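Local atomic coordinates of 2-nitropropane dioxygenase (Streptomyces ansochromogenes, PDB entry 3BW2), a protein that probably uses FMN and molecular oxygen to carry out the oxidative denitrification of alkyl nitronates such as propionate 3-nitronate. Residues E338-A341 against A342-A345. Sequence-based numbering, arbitrary orientation.
Sequences EVLA and AELA
Val339 and Glu343, one helical turn apart, lie side by side and point the same way: Val339 CG1 is 3.5 Å from Glu343 OE1, a methyl against a carboxylate oxygen. Glu343 reaches back there because CG stands anti to its carbonyl carbon (chi1 -71°) and the chain is extended beyond it, which also brings Glu343 CG to 3.3 Å from Val339 O. The second carboxylate oxygen comes up beside Leu340, whose side chain lies at a slant to that of Glu343, with Glu343 OE2 3.8 Å from Leu340 CD2. Beyond this turn, OE1 forms a salt bridge with Arg329 and OE2 accepts a hydrogen bond from Gly220 N, so the carboxylate is fixed at two points.

Four i to i+4 backbone bonds carry the turn, the shortest from Leu344 N to Leu340 O at 2.8 Å, the straightest from Ala345 N to Ala341 O at 165°. The packed side holds the buried Leu340 and Leu344, with Leu344 CB 3.3 Å from Leu340 O. The opposite side is looser: Ala342 and Ala345 expose short methyls, Ala345 CB lying 3.6 Å from Ala341 O, and Glu338, with CB 6.2 Å from Ala342 N, has its salt bridge with Arg335.

The turn belongs to helix 333-350, near the C-terminus of this TIM barrel, where Leu344 packs on Ile223, Ala224 and Leu227 of helix 220-228 and on Pro12, just before strand 13-15.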
ATOM      1  N   GLU A 338       0.961  19.415 -17.361  1.00 20.48           N
ATOM      2  CA  GLU A 338      -0.084  19.491 -18.377  1.00 21.91           C
ATOM      3  C   GLU A 338      -0.669  18.112 -18.667  1.00 21.94           C
ATOM      4  O   GLU A 338      -1.888  17.960 -18.780  1.00 22.12           O
ATOM      5  CB  GLU A 338       0.469  20.106 -19.669  1.00 24.09           C
ATOM      6  CG  GLU A 338       0.909  21.555 -19.509  1.00 26.61           C
ATOM      7  CD  GLU A 338       1.550  22.123 -20.767  1.00 29.10           C
ATOM      8  OE1 GLU A 338       1.951  23.310 -20.739  1.00 29.17           O
ATOM      9  OE2 GLU A 338       1.651  21.388 -21.778  1.00 27.78           O
ATOM     10  N   VAL A 339       0.194  17.106 -18.789  1.00 20.77           N
ATOM     11  CA  VAL A 339      -0.274  15.749 -19.048  1.00 19.48           C
ATOM     12  C   VAL A 339      -1.087  15.259 -17.851  1.00 19.14           C
ATOM     13  O   VAL A 339      -2.167  14.690 -18.011  1.00 17.69           O
ATOM     14  CB  VAL A 339       0.904  14.781 -19.289  1.00 22.36           C
ATOM     15  CG1 VAL A 339       0.390  13.356 -19.434  1.00 23.09           C
ATOM     16  CG2 VAL A 339       1.661  15.190 -20.539  1.00 23.70           C
ATOM     17  N   LEU A 340      -0.568  15.477 -16.646  1.00 18.29           N
ATOM     18  CA  LEU A 340      -1.283  15.054 -15.446  1.00 18.15           C
ATOM     19  C   LEU A 340      -2.640  15.747 -15.370  1.00 17.61           C
ATOM     20  O   LEU A 340      -3.645  15.126 -15.015  1.00 18.19           O
ATOM     21  CB  LEU A 340      -0.458  15.367 -14.192  1.00 16.81           C
ATOM     22  CG  LEU A 340       0.849  14.574 -14.042  1.00 16.14           C
ATOM     23  CD1 LEU A 340       1.662  15.126 -12.876  1.00 13.58           C
ATOM     24  CD2 LEU A 340       0.530  13.092 -13.823  1.00 17.00           C
ATOM     25  N   ALA A 341      -2.670  17.033 -15.712  1.00 17.20           N
ATOM     26  CA  ALA A 341      -3.915  17.800 -15.682  1.00 17.95           C
ATOM     27  C   ALA A 341      -4.935  17.222 -16.661  1.00 18.60           C
ATOM     28  O   ALA A 341      -6.125  17.140 -16.358  1.00 20.32           O
ATOM     29  CB  ALA A 341      -3.642  19.258 -16.018  1.00 16.80           C
ATOM     30  N   ALA A 342      -4.463  16.820 -17.836  1.00 19.43           N
ATOM     31  CA  ALA A 342      -5.332  16.246 -18.854  1.00 20.43           C
ATOM     32  C   ALA A 342      -5.850  14.885 -18.408  1.00 21.07           C
ATOM     33  O   ALA A 342      -7.012  14.552 -18.629  1.00 21.19           O
ATOM     34  CB  ALA A 342      -4.575  16.106 -20.168  1.00 19.30           C
ATOM     35  N   GLU A 343      -4.979  14.096 -17.784  1.00 21.77           N
ATOM     36  CA  GLU A 343      -5.368  12.771 -17.315  1.00 21.94           C
ATOM     37  C   GLU A 343      -6.382  12.916 -16.189  1.00 22.60           C
ATOM     38  O   GLU A 343      -7.342  12.145 -16.098  1.00 22.20           O
ATOM     39  CB  GLU A 343      -4.134  11.992 -16.855  1.00 22.05           C
ATOM     40  CG  GLU A 343      -3.232  11.570 -18.017  1.00 20.70           C
ATOM     41  CD  GLU A 343      -1.911  10.974 -17.565  1.00 21.47           C
ATOM     42  OE1 GLU A 343      -1.212  10.380 -18.411  1.00 22.35           O
ATOM     43  OE2 GLU A 343      -1.561  11.108 -16.373  1.00 18.64           O
ATOM     44  N   LEU A 344      -6.169  13.920 -15.343  1.00 21.02           N
ATOM     45  CA  LEU A 344      -7.074  14.205 -14.237  1.00 20.57           C
ATOM     46  C   LEU A 344      -8.462  14.531 -14.781  1.00 20.45           C
ATOM     47  O   LEU A 344      -9.462  13.961 -14.345  1.00 19.44           O
ATOM     48  CB  LEU A 344      -6.554  15.394 -13.427  1.00 20.76           C
ATOM     49  CG  LEU A 344      -7.491  15.982 -12.368  1.00 20.94           C
ATOM     50  CD1 LEU A 344      -7.834  14.916 -11.340  1.00 21.31           C
ATOM     51  CD2 LEU A 344      -6.822  17.170 -11.695  1.00 18.58           C
ATOM     52  N   ALA A 345      -8.519  15.453 -15.737  1.00 21.78           N
ATOM     53  CA  ALA A 345      -9.790  15.851 -16.332  1.00 23.87           C
ATOM     54  C   ALA A 345     -10.469  14.651 -16.986  1.00 25.11           C
ATOM     55  O   ALA A 345     -11.670  14.448 -16.835  1.00 25.10           O
ATOM     56  CB  ALA A 345      -9.563  16.953 -17.363  1.00 24.09           C
TER